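Local atomic coordinates of beta-galactoside alpha-2,6-sialyltransferase (Photobacterium sp., PDB entry 2Z4T), a protein that probably transfers sialic acid from a CMP-linked donor to the galactose of acceptors such as lactose, making an alpha-2,6 linkage. Residues A[32-37]-A[110-115]; A[48-53]-A[96-101]; A[390-395]-A[502-507]. One frame throughout, in Å; residues are numbered along the deposited sequence. Where two conformers were deposited one is given.

Contact 1 (A[32-37]-A[110-115]); sequences KTIIDE and LNVVAP
Lys-32 to Ile-35 runs beside Leu-110 to Val-113 as a parallel strand neighbour, and backbone bonds carry the join. Asn-111 N donates to Lys-32 O at 2.7 Å. Two residues on, Val-113 N donates to Ile-34 O at 2.8 Å. The next bond, from Asp-36 N to Val-113 O, is weak at 3.5 Å. The two short strands cross at 30°. CA-H...O contacts fill in between these bonds, as where Ile-35 CA lies 3.1 Å from Val-113 O.

Two side chains add polar contacts. Asn-111 CG is anti to its carbonyl carbon and beside its backbone N (chi1 -42°), which brings it near Thr-33 OG1. The ND2 beyond it donates to Thr-33 OG1 at 3.2 Å, with the hydroxyl tilted 18° from the amide plane. The same ND2 also bonds Asn-31 OD1. Asp-36 OD2 lies 3.2 Å from Val-113 O, and both are acceptors. The salt bridge of Asp-36 OD2 to Arg-193 probably eases that repulsion, while OD1 accepts from Leu-84 N.

Apolar packing occupies both faces of the pair. On one, Ile-34 CD1 meets Leu-110 CD1 at 3.8 Å, and Ile-34 CG1 meets Val-112 CG2. On the other, Thr-33 CG2 touches Val-113 CG2, the two side chains crossing at about a right angle. Beyond the paired residues, Pro-115 CB meets Ile-35 CD1 at 4.1 Å, and Pro-115 CD packs against the carboxylate carbon of Asp-36.

The pair belongs to the immunoglobulin-like beta-sandwich. Strand 103-122 bonds strand 88-98 through Leu-110 with Tyr-90 and Val-112 with Glu-88. Strand 39-42 packs on the Ile-34 and Leu-110 face with Val-40 and Leu-42. Beyond Val-113 the chain passes toward the catalytic part, where Pro-115 makes a backbone bond to Asn-195 of strand 194-201.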
ATOM      1  N   LYS A  32      19.017  20.977  -9.043  1.00 49.43           N
ATOM      2  CA  LYS A  32      18.412  19.764  -9.589  0.60 49.21           C
ATOM      3  C   LYS A  32      18.996  18.505  -8.974  1.00 49.07           C
ATOM      4  O   LYS A  32      20.144  18.507  -8.517  1.00 49.38           O
ATOM      5  CB  LYS A  32      18.641  19.688 -11.090  0.60 49.18           C
ATOM      6  CG  LYS A  32      17.470  20.089 -11.933  0.60 49.48           C
ATOM      7  CD  LYS A  32      17.590  19.491 -13.334  0.60 50.03           C
ATOM      8  CE  LYS A  32      17.128  18.039 -13.366  0.60 49.07           C
ATOM      9  NZ  LYS A  32      16.975  17.520 -14.745  0.60 48.46           N
ATOM     10  N   THR A  33      18.211  17.434  -9.000  1.00 48.37           N
ATOM     11  CA  THR A  33      18.629  16.091  -8.648  1.00 48.41           C
ATOM     12  C   THR A  33      18.070  15.201  -9.746  1.00 48.21           C
ATOM     13  O   THR A  33      16.992  15.506 -10.223  1.00 49.50           O
ATOM     14  CB  THR A  33      17.823  15.663  -7.355  1.00 48.19           C
ATOM     15  OG1 THR A  33      17.998  16.618  -6.301  1.00 48.12           O
ATOM     16  CG2 THR A  33      18.222  14.280  -6.835  1.00 47.66           C
ATOM     17  N   ILE A  34      18.645  14.105 -10.223  1.00 47.80           N
ATOM     18  CA  ILE A  34      19.812  13.729 -11.039  1.00 46.77           C
ATOM     19  C   ILE A  34      20.522  12.504 -10.529  1.00 46.56           C
ATOM     20  O   ILE A  34      21.066  12.478  -9.428  1.00 47.55           O
ATOM     21  CB  ILE A  34      20.535  14.712 -12.036  1.00 47.12           C
ATOM     22  CG1 ILE A  34      21.983  15.021 -11.630  1.00 47.24           C
ATOM     23  CG2 ILE A  34      19.640  15.873 -12.449  1.00 46.02           C
ATOM     24  CD1 ILE A  34      22.809  15.609 -12.746  1.00 46.25           C
ATOM     25  N   ILE A  35      20.394  11.453 -11.328  1.00 45.83           N
ATOM     26  CA  ILE A  35      21.033  10.177 -11.054  1.00 45.20           C
ATOM     27  C   ILE A  35      22.238   9.968 -11.952  1.00 45.08           C
ATOM     28  O   ILE A  35      22.360  10.617 -12.991  1.00 44.60           O
ATOM     29  CB  ILE A  35      20.063   9.003 -11.233  1.00 45.15           C
ATOM     30  CG1 ILE A  35      19.614   8.888 -12.698  1.00 45.77           C
ATOM     31  CG2 ILE A  35      18.887   9.164 -10.308  1.00 45.02           C
ATOM     32  CD1 ILE A  35      18.927   7.573 -13.052  1.00 45.49           C
ATOM     33  N   ASP A  36      23.119   9.052 -11.542  1.00 45.13           N
ATOM     34  CA  ASP A  36      24.315   8.705 -12.295  1.00 45.39           C
ATOM     35  C   ASP A  36      23.986   8.532 -13.769  1.00 45.75           C
ATOM     36  O   ASP A  36      23.034   7.840 -14.115  1.00 46.49           O
ATOM     37  CB  ASP A  36      24.943   7.418 -11.741  1.00 45.28           C
ATOM     38  CG  ASP A  36      25.434   7.568 -10.297  1.00 45.66           C
ATOM     39  OD1 ASP A  36      26.393   6.851  -9.923  1.00 44.13           O
ATOM     40  OD2 ASP A  36      24.867   8.400  -9.537  1.00 46.54           O
ATOM     41  N   GLU A  37      24.768   9.182 -14.630  1.00 46.19           N
ATOM     42  CA  GLU A  37      24.687   9.028 -16.107  1.00 46.47           C
ATOM     43  C   GLU A  37      23.493   9.724 -16.723  1.00 46.59           C
ATOM     44  O   GLU A  37      23.280   9.628 -17.928  1.00 46.90           O
ATOM     45  CB  GLU A  37      24.754   7.556 -16.569  1.00 45.78           C
ATOM     46  CG  GLU A  37      25.737   6.752 -15.761  1.00 46.49           C
ATOM     47  CD  GLU A  37      26.211   5.510 -16.447  1.00 47.40           C
ATOM     48  OE1 GLU A  37      25.794   4.412 -16.035  1.00 49.87           O
ATOM     49  OE2 GLU A  37      27.023   5.625 -17.379  1.00 47.73           O
ATOM     50  N   LEU A 110      23.884  20.565  -9.182  1.00 41.18           N
ATOM     51  CA  LEU A 110      23.362  19.254  -9.510  1.00 41.17           C
ATOM     52  C   LEU A 110      23.683  18.309  -8.354  1.00 42.01           C
ATOM     53  O   LEU A 110      24.858  18.044  -8.055  1.00 41.99           O
ATOM     54  CB  LEU A 110      23.932  18.750 -10.845  1.00 40.55           C
ATOM     55  CG  LEU A 110      23.736  19.667 -12.068  1.00 40.24           C
ATOM     56  CD1 LEU A 110      24.293  19.050 -13.343  1.00 40.58           C
ATOM     57  CD2 LEU A 110      22.279  20.013 -12.297  1.00 41.04           C
ATOM     58  N   ASN A 111      22.624  17.846  -7.682  1.00 42.36           N
ATOM     59  CA  ASN A 111      22.723  16.789  -6.691  1.00 43.09           C
ATOM     60  C   ASN A 111      22.640  15.468  -7.442  1.00 42.64           C
ATOM     61  O   ASN A 111      21.555  15.087  -7.944  1.00 43.45           O
ATOM     62  CB  ASN A 111      21.584  16.891  -5.655  1.00 43.47           C
ATOM     63  CG  ASN A 111      21.304  18.345  -5.219  1.00 46.90           C
ATOM     64  OD1 ASN A 111      22.150  18.989  -4.577  1.00 50.48           O
ATOM     65  ND2 ASN A 111      20.109  18.867  -5.572  1.00 47.69           N
ATOM     66  N   VAL A 112      23.784  14.798  -7.559  1.00 41.49           N
ATOM     67  CA  VAL A 112      23.851  13.481  -8.191  1.00 40.91           C
ATOM     68  C   VAL A 112      23.666  12.377  -7.138  1.00 41.26           C
ATOM     69  O   VAL A 112      24.415  12.301  -6.154  1.00 40.53           O
ATOM     70  CB  VAL A 112      25.170  13.243  -9.004  1.00 40.70           C
ATOM     71  CG1 VAL A 112      25.078  11.916  -9.758  1.00 38.42           C
ATOM     72  CG2 VAL A 112      25.447  14.397  -9.996  1.00 39.64           C
ATOM     73  N   VAL A 113      22.655  11.537  -7.344  1.00 41.35           N
ATOM     74  CA  VAL A 113      22.287  10.519  -6.347  1.00 41.89           C
ATOM     75  C   VAL A 113      22.198   9.174  -7.052  1.00 42.27           C
ATOM     76  O   VAL A 113      21.970   9.132  -8.274  1.00 42.71           O
ATOM     77  CB  VAL A 113      20.937  10.854  -5.660  1.00 41.90           C
ATOM     78  CG1 VAL A 113      20.981  12.271  -4.996  1.00 40.71           C
ATOM     79  CG2 VAL A 113      19.777  10.771  -6.673  1.00 41.85           C
ATOM     80  N   ALA A 114      22.390   8.087  -6.309  1.00 41.83           N
ATOM     81  CA  ALA A 114      22.256   6.747  -6.888  1.00 42.03           C
ATOM     82  C   ALA A 114      20.900   6.552  -7.590  1.00 42.33           C
ATOM     83  O   ALA A 114      19.862   6.996  -7.077  1.00 42.47           O
ATOM     84  CB  ALA A 114      22.447   5.686  -5.823  1.00 41.83           C
ATOM     85  N   PRO A 115      20.905   5.917  -8.776  1.00 42.52           N
ATOM     86  CA  PRO A 115      19.655   5.443  -9.378  1.00 42.64           C
ATOM     87  C   PRO A 115      18.942   4.532  -8.373  1.00 43.18           C
ATOM     88  O   PRO A 115      19.584   3.722  -7.683  1.00 43.47           O
ATOM     89  CB  PRO A 115      20.133   4.610 -10.567  1.00 42.69           C
ATOM     90  CG  PRO A 115      21.483   5.178 -10.908  1.00 42.85           C
ATOM     91  CD  PRO A 115      22.085   5.609  -9.610  1.00 42.18           C
TER

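Contact 2 (A[48-53]-A[96-101]); sequences SNISFT and GVSNKG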
ATOM      1  N   SER A  48      14.353  35.358 -22.374  1.00 70.90           N
ATOM      2  CA  SER A  48      13.542  35.077 -23.600  1.00 71.23           C
ATOM      3  C   SER A  48      14.081  34.158 -24.734  1.00 71.24           C
ATOM      4  O   SER A  48      13.899  32.946 -24.597  1.00 71.24           O
ATOM      5  CB  SER A  48      12.717  36.285 -24.126  1.00 71.41           C
ATOM      6  OG  SER A  48      11.585  36.565 -23.308  1.00 70.62           O
ATOM      7  N   ASN A  49      14.734  34.607 -25.822  1.00 70.98           N
ATOM      8  CA  ASN A  49      15.640  35.773 -26.085  1.00 70.97           C
ATOM      9  C   ASN A  49      15.444  37.237 -25.623  1.00 70.12           C
ATOM     10  O   ASN A  49      14.305  37.683 -25.474  1.00 69.97           O
ATOM     11  CB  ASN A  49      15.879  35.824 -27.610  1.00 71.55           C
ATOM     12  CG  ASN A  49      14.579  35.718 -28.412  1.00 72.74           C
ATOM     13  OD1 ASN A  49      14.278  34.670 -28.995  1.00 73.99           O
ATOM     14  ND2 ASN A  49      13.794  36.796 -28.421  1.00 73.72           N
ATOM     15  N   ILE A  50      16.535  37.999 -25.382  1.00 68.73           N
ATOM     16  CA  ILE A  50      17.920  37.576 -24.953  1.00 67.22           C
ATOM     17  C   ILE A  50      18.998  36.973 -25.917  1.00 65.94           C
ATOM     18  O   ILE A  50      18.912  35.817 -26.321  1.00 66.30           O
ATOM     19  CB  ILE A  50      17.932  36.888 -23.546  1.00 67.38           C
ATOM     20  CG1 ILE A  50      19.241  37.213 -22.821  1.00 67.73           C
ATOM     21  CG2 ILE A  50      17.622  35.372 -23.627  1.00 67.72           C
ATOM     22  CD1 ILE A  50      19.442  38.697 -22.575  1.00 68.11           C
ATOM     23  N   SER A  51      20.051  37.755 -26.183  1.00 63.73           N
ATOM     24  CA  SER A  51      21.166  37.353 -27.058  1.00 61.45           C
ATOM     25  C   SER A  51      22.545  37.722 -26.453  1.00 59.82           C
ATOM     26  O   SER A  51      22.769  38.880 -26.076  1.00 59.53           O
ATOM     27  CB  SER A  51      20.995  38.021 -28.436  1.00 61.85           C
ATOM     28  OG  SER A  51      21.986  37.614 -29.367  1.00 61.21           O
ATOM     29  N   PHE A  52      23.469  36.758 -26.383  1.00 57.39           N
ATOM     30  CA  PHE A  52      24.732  36.951 -25.650  1.00 55.13           C
ATOM     31  C   PHE A  52      25.956  37.245 -26.506  1.00 54.31           C
ATOM     32  O   PHE A  52      26.202  36.583 -27.492  1.00 54.08           O
ATOM     33  CB  PHE A  52      25.015  35.756 -24.736  1.00 54.28           C
ATOM     34  CG  PHE A  52      24.119  35.690 -23.531  1.00 53.27           C
ATOM     35  CD1 PHE A  52      24.391  36.458 -22.405  1.00 51.86           C
ATOM     36  CD2 PHE A  52      23.000  34.863 -23.521  1.00 51.77           C
ATOM     37  CE1 PHE A  52      23.556  36.406 -21.295  1.00 51.75           C
ATOM     38  CE2 PHE A  52      22.164  34.800 -22.408  1.00 51.30           C
ATOM     39  CZ  PHE A  52      22.440  35.572 -21.296  1.00 51.34           C
ATOM     40  N   THR A  53      26.734  38.231 -26.088  1.00 53.56           N
ATOM     41  CA  THR A  53      27.981  38.589 -26.744  1.00 53.41           C
ATOM     42  C   THR A  53      29.152  37.664 -26.337  1.00 53.18           C
ATOM     43  O   THR A  53      29.823  37.087 -27.193  1.00 52.83           O
ATOM     44  CB  THR A  53      28.341  40.051 -26.404  1.00 53.41           C
ATOM     45  OG1 THR A  53      27.275  40.911 -26.816  1.00 54.10           O
ATOM     46  CG2 THR A  53      29.634  40.478 -27.087  1.00 53.84           C
ATOM     47  N   GLY A  96      27.159  35.662 -18.401  1.00 42.96           N
ATOM     48  CA  GLY A  96      26.920  36.220 -19.723  1.00 43.40           C
ATOM     49  C   GLY A  96      26.782  37.728 -19.775  1.00 44.04           C
ATOM     50  O   GLY A  96      26.387  38.380 -18.797  1.00 43.43           O
ATOM     51  N   VAL A  97      27.135  38.284 -20.926  1.00 44.59           N
ATOM     52  CA  VAL A  97      26.844  39.667 -21.228  1.00 45.55           C
ATOM     53  C   VAL A  97      25.960  39.706 -22.466  1.00 46.30           C
ATOM     54  O   VAL A  97      26.347  39.230 -23.527  1.00 46.61           O
ATOM     55  CB  VAL A  97      28.114  40.478 -21.477  1.00 45.51           C
ATOM     56  CG1 VAL A  97      27.754  41.966 -21.680  1.00 46.52           C
ATOM     57  CG2 VAL A  97      29.079  40.307 -20.320  1.00 44.80           C
ATOM     58  N   SER A  98      24.764  40.254 -22.332  1.00 47.41           N
ATOM     59  CA  SER A  98      23.868  40.337 -23.473  1.00 48.54           C
ATOM     60  C   SER A  98      24.383  41.354 -24.494  1.00 49.43           C
ATOM     61  O   SER A  98      25.387  42.052 -24.272  1.00 49.43           O
ATOM     62  CB  SER A  98      22.435  40.657 -23.037  1.00 48.27           C
ATOM     63  OG  SER A  98      22.333  41.971 -22.515  1.00 48.90           O
ATOM     64  N   ASN A  99      23.710  41.417 -25.635  1.00 50.52           N
ATOM     65  CA  ASN A  99      24.026  42.439 -26.630  1.00 51.94           C
ATOM     66  C   ASN A  99      23.587  43.845 -26.157  1.00 51.66           C
ATOM     67  O   ASN A  99      23.888  44.848 -26.805  1.00 51.39           O
ATOM     68  CB  ASN A  99      23.438  42.062 -28.000  1.00 52.42           C
ATOM     69  CG  ASN A  99      21.920  41.861 -27.970  1.00 55.02           C
ATOM     70  OD1 ASN A  99      21.237  42.303 -28.888  1.00 60.05           O
ATOM     71  ND2 ASN A  99      21.386  41.201 -26.931  1.00 55.87           N
ATOM     72  N   LYS A 100      22.959  43.889 -24.975  1.00 51.58           N
ATOM     73  CA  LYS A 100      22.290  45.076 -24.440  1.00 51.43           C
ATOM     74  C   LYS A 100      22.987  46.074 -23.464  1.00 51.25           C
ATOM     75  O   LYS A 100      22.302  46.972 -23.017  1.00 52.00           O
ATOM     76  CB  LYS A 100      20.923  44.687 -23.870  1.00 51.42           C
ATOM     77  CG  LYS A 100      19.991  43.997 -24.871  1.00 52.42           C
ATOM     78  CD  LYS A 100      18.846  44.901 -25.319  1.00 52.46           C
ATOM     79  CE  LYS A 100      17.598  44.700 -24.448  1.00 53.62           C
ATOM     80  NZ  LYS A 100      16.560  45.717 -24.763  1.00 52.45           N
ATOM     81  N   GLY A 101      24.247  45.942 -23.032  1.00 50.91           N
ATOM     82  CA  GLY A 101      24.966  44.708 -22.781  1.00 50.04           C
ATOM     83  C   GLY A 101      24.866  44.518 -21.271  1.00 49.70           C
ATOM     84  O   GLY A 101      25.674  45.044 -20.502  1.00 49.37           O
TER
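The end of an antiparallel ladder in the immunoglobulin-like sandwich is built here, with Phe-52 and Ser-98 as a non-hydrogen-bonded pair. Bonds lie to both ends of this pair. Thr-53 N donates to Val-97 O at 2.8 Å, with a fairly straight angle of 158°. Asn-99 N donates to Ser-51 O at 2.7 Å. Asn-99 ND2 adds a weak bond to that same oxygen at 2.8 Å. Asn-99 CG sits between its backbone N and carbonyl carbon (chi1 58°), and the amide beyond it lies beside Ser-51, with ND2 close to Ser-51 CB as well. A weak bond also joins Thr-53 OG1 to Ser-98 O at 3.4 Å.

The Phe-52 ring brings CE1 to 3.7 Å from Gly-96 CA, and Val-97 O lies at the ring edge. Ile-50 CD1 touches Ser-98 CB at 3.6 Å. Ser-98 OG accepts from Lys-100 N, an ST turn that bends the chain as strand 88-98 ends, and it also bonds Glu-102 N.

Strand 103-122 flanks the contact: Tyr-104 bonds the backbone of Gly-96 and packs on Ile-50, Phe-52 and Ser-98. Phe-94 of strand 88-98 meets the Phe-52 ring edge-to-face.

Contact 3 (A[390-395]-A[502-507]); sequences SPHYLG and DLPNCE
His-392 packs on Leu-503 and Pro-504 where two loops meet beside the parallel six-stranded sheet of the GT-B fold. One loop leads from helix 371-386 to strand 399-403. It makes a type I beta turn from Ser-390 to Tyr-393. Ser-390 OG accepts from His-392 N at 2.9 Å, an ST turn that ties down the backbone of the histidine, and Asn-384 OD1 also bonds this hydroxyl. The other loop follows strand 498-499.

Asp-502 joins through water. One water lies in the plane of the His-392 ring, 2.8 Å from NE2. It donates to Asp-502 O at 3.3 Å, bridging the loops. The carboxylate of Asp-502 turns to a salt bridge with Arg-474.

Leu-503 sends CD2 against the imidazole, 3.4 Å from His-392 NE2. The leucine crosses the ring obliquely, and its side chain also touches Val-381 and Val-464.

Pro-504 brings CD to the edge of the same ring, 4.1 Å from His-392 CD2. Its CG lies at a similar distance from Pro-391 CD, and the two proline side chains pass each other running in opposing senses. Pro-391 CG in turn lies above one face of the histidine ring, offset toward the rim. The carbonyl of Pro-504 accepts from Asn-380 and Asn-384 of helix 371-386.

Asn-505 OD1 accepts from Glu-507 N at 3.0 Å, an Asx turn. Within that turn, Cys-506 points toward 390-395, with SG 4.5 Å from Ser-390 CB, and its disulfide to Cys-511 ties the loop to the C-terminal tail. At Glu-507 a second bond closes the same small ring: Asn-505 ND2 meets Glu-507 OE1 at 2.8 Å from 58° above the carboxylate plane.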
ATOM      1  N   SER A 390     -36.482  -7.087  14.893  1.00 37.29           N
ATOM      2  CA  SER A 390     -35.253  -7.791  15.295  1.00 37.48           C
ATOM      3  C   SER A 390     -34.579  -7.215  16.543  1.00 37.43           C
ATOM      4  O   SER A 390     -34.544  -5.988  16.729  1.00 37.75           O
ATOM      5  CB  SER A 390     -34.231  -7.816  14.156  1.00 37.49           C
ATOM      6  OG  SER A 390     -32.948  -8.235  14.629  1.00 38.04           O
ATOM      7  N   PRO A 391     -34.003  -8.096  17.384  1.00 37.42           N
ATOM      8  CA  PRO A 391     -33.202  -7.581  18.505  1.00 37.39           C
ATOM      9  C   PRO A 391     -31.932  -6.831  18.062  1.00 37.78           C
ATOM     10  O   PRO A 391     -31.380  -6.077  18.856  1.00 37.74           O
ATOM     11  CB  PRO A 391     -32.846  -8.845  19.310  1.00 37.25           C
ATOM     12  CG  PRO A 391     -33.021  -9.990  18.363  1.00 36.84           C
ATOM     13  CD  PRO A 391     -34.054  -9.577  17.355  1.00 37.44           C
ATOM     14  N   HIS A 392     -31.485  -7.017  16.819  1.00 37.78           N
ATOM     15  CA  HIS A 392     -30.292  -6.297  16.325  1.00 38.65           C
ATOM     16  C   HIS A 392     -30.585  -4.934  15.694  1.00 38.45           C
ATOM     17  O   HIS A 392     -29.682  -4.239  15.231  1.00 38.14           O
ATOM     18  CB  HIS A 392     -29.460  -7.193  15.403  1.00 38.91           C
ATOM     19  CG  HIS A 392     -29.196  -8.537  16.004  1.00 40.50           C
ATOM     20  ND1 HIS A 392     -28.378  -8.704  17.102  1.00 41.58           N
ATOM     21  CD2 HIS A 392     -29.723  -9.755  15.736  1.00 39.34           C
ATOM     22  CE1 HIS A 392     -28.385  -9.976  17.464  1.00 41.54           C
ATOM     23  NE2 HIS A 392     -29.192 -10.634  16.649  1.00 41.56           N
ATOM     24  N   TYR A 393     -31.857  -4.561  15.715  1.00 38.05           N
ATOM     25  CA  TYR A 393     -32.317  -3.280  15.231  1.00 38.38           C
ATOM     26  C   TYR A 393     -31.397  -2.195  15.742  1.00 39.12           C
ATOM     27  O   TYR A 393     -31.077  -2.170  16.927  1.00 39.36           O
ATOM     28  CB  TYR A 393     -33.739  -3.020  15.752  1.00 36.91           C
ATOM     29  CG  TYR A 393     -34.346  -1.727  15.285  1.00 35.93           C
ATOM     30  CD1 TYR A 393     -34.328  -1.370  13.928  1.00 35.35           C
ATOM     31  CD2 TYR A 393     -34.971  -0.857  16.181  1.00 35.00           C
ATOM     32  CE1 TYR A 393     -34.906  -0.178  13.479  1.00 32.89           C
ATOM     33  CE2 TYR A 393     -35.547   0.346  15.729  1.00 34.24           C
ATOM     34  CZ  TYR A 393     -35.507   0.667  14.382  1.00 33.47           C
ATOM     35  OH  TYR A 393     -36.082   1.823  13.938  1.00 33.85           O
ATOM     36  N   LEU A 394     -30.982  -1.291  14.863  1.00 39.86           N
ATOM     37  CA  LEU A 394     -30.097  -0.208  15.292  1.00 41.05           C
ATOM     38  C   LEU A 394     -30.685   0.694  16.397  1.00 41.66           C
ATOM     39  O   LEU A 394     -29.925   1.259  17.183  1.00 41.74           O
ATOM     40  CB  LEU A 394     -29.593   0.598  14.097  1.00 40.95           C
ATOM     41  CG  LEU A 394     -28.621  -0.211  13.217  1.00 41.68           C
ATOM     42  CD1 LEU A 394     -28.174   0.557  11.982  1.00 41.31           C
ATOM     43  CD2 LEU A 394     -27.414  -0.680  14.011  1.00 42.30           C
ATOM     44  N   GLY A 395     -32.021   0.783  16.468  1.00 42.00           N
ATOM     45  CA  GLY A 395     -32.723   1.551  17.499  1.00 42.38           C
ATOM     46  C   GLY A 395     -33.432   2.802  16.992  1.00 43.20           C
ATOM     47  O   GLY A 395     -34.134   3.475  17.753  1.00 43.38           O
ATOM     48  N   ASP A 502     -28.113 -18.799  13.737  0.50 32.21           N
ATOM     49  CA  ASP A 502     -27.728 -17.607  14.552  0.50 32.13           C
ATOM     50  C   ASP A 502     -28.616 -16.360  14.520  0.50 32.61           C
ATOM     51  O   ASP A 502     -29.082 -15.921  15.574  0.50 32.93           O
ATOM     52  CB  ASP A 502     -26.233 -17.287  14.638  0.50 32.26           C
ATOM     53  CG  ASP A 502     -25.845 -16.571  15.967  0.50 31.39           C
ATOM     54  OD1 ASP A 502     -24.712 -16.750  16.457  0.50 26.95           O
ATOM     55  OD2 ASP A 502     -26.668 -15.826  16.535  0.50 32.27           O
ATOM     56  N   LEU A 503     -28.875 -15.788  13.349  1.00 33.00           N
ATOM     57  CA  LEU A 503     -29.672 -14.570  13.349  1.00 32.40           C
ATOM     58  C   LEU A 503     -31.101 -14.908  12.943  1.00 32.38           C
ATOM     59  O   LEU A 503     -31.316 -15.885  12.221  1.00 32.60           O
ATOM     60  CB  LEU A 503     -29.108 -13.537  12.382  1.00 32.08           C
ATOM     61  CG  LEU A 503     -27.742 -12.929  12.666  1.00 31.62           C
ATOM     62  CD1 LEU A 503     -27.336 -12.088  11.459  1.00 29.37           C
ATOM     63  CD2 LEU A 503     -27.719 -12.112  13.968  1.00 30.04           C
ATOM     64  N   PRO A 504     -32.079 -14.094  13.389  1.00 31.91           N
ATOM     65  CA  PRO A 504     -33.462 -14.298  12.981  1.00 31.82           C
ATOM     66  C   PRO A 504     -33.587 -14.123  11.491  1.00 32.05           C
ATOM     67  O   PRO A 504     -32.844 -13.344  10.906  1.00 32.18           O
ATOM     68  CB  PRO A 504     -34.222 -13.160  13.671  1.00 32.11           C
ATOM     69  CG  PRO A 504     -33.268 -12.489  14.589  1.00 31.76           C
ATOM     70  CD  PRO A 504     -31.900 -12.940  14.292  1.00 31.74           C
ATOM     71  N   ASN A 505     -34.517 -14.842  10.883  1.00 32.53           N
ATOM     72  CA  ASN A 505     -34.780 -14.704   9.469  1.00 33.58           C
ATOM     73  C   ASN A 505     -35.790 -13.565   9.168  1.00 34.66           C
ATOM     74  O   ASN A 505     -37.002 -13.674   9.449  1.00 34.98           O
ATOM     75  CB  ASN A 505     -35.251 -16.040   8.891  1.00 33.16           C
ATOM     76  CG  ASN A 505     -35.357 -16.020   7.374  1.00 35.05           C
ATOM     77  OD1 ASN A 505     -35.102 -14.995   6.729  1.00 38.04           O
ATOM     78  ND2 ASN A 505     -35.746 -17.151   6.795  1.00 34.62           N
ATOM     79  N   CYS A 506     -35.287 -12.488   8.573  1.00 35.04           N
ATOM     80  CA  CYS A 506     -36.099 -11.331   8.304  1.00 35.97           C
ATOM     81  C   CYS A 506     -36.640 -11.293   6.881  1.00 36.74           C
ATOM     82  O   CYS A 506     -37.174 -10.271   6.461  1.00 36.99           O
ATOM     83  CB  CYS A 506     -35.306 -10.072   8.588  1.00 35.18           C
ATOM     84  SG  CYS A 506     -34.693  -9.992  10.271  1.00 38.18           S
ATOM     85  N   GLU A 507     -36.520 -12.392   6.140  1.00 37.64           N
ATOM     86  CA  GLU A 507     -36.779 -12.321   4.695  1.00 38.90           C
ATOM     87  C   GLU A 507     -38.228 -11.980   4.350  1.00 38.96           C
ATOM     88  O   GLU A 507     -38.486 -11.287   3.354  1.00 38.89           O
ATOM     89  CB  GLU A 507     -36.263 -13.561   3.942  1.00 37.96           C
ATOM     90  CG  GLU A 507     -37.125 -14.796   4.032  1.00 39.39           C
ATOM     91  CD  GLU A 507     -36.415 -16.081   3.579  1.00 41.75           C
ATOM     92  OE1 GLU A 507     -36.675 -17.141   4.201  1.00 46.41           O
ATOM     93  OE2 GLU A 507     -35.601 -16.057   2.612  1.00 45.52           O
TER
HETATM   94  O   HOH W   1     -29.845 -13.241  17.257  1.00 43.27           O

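How the contacts relate
Contacts 1 and 2 share the immunoglobulin-like sandwich. Both reach the sheet in which strands 88-98 and 103-122 are neighbours, and contact 2 is nested in the chain loop closed by contact 1. Their centres are 30 Å apart. Contact 1 is the more buried, with parallel pairing and apolar side chains near the catalytic part. Contact 2 lies at the far, more exposed end and relies on backbone carbonyls and turns. Contact 3 is on the opposite side of the chain's centre, its centre 63 Å from that of contact 1. It is buried but joins loops, using side-chain packing and a water instead of strand pairing.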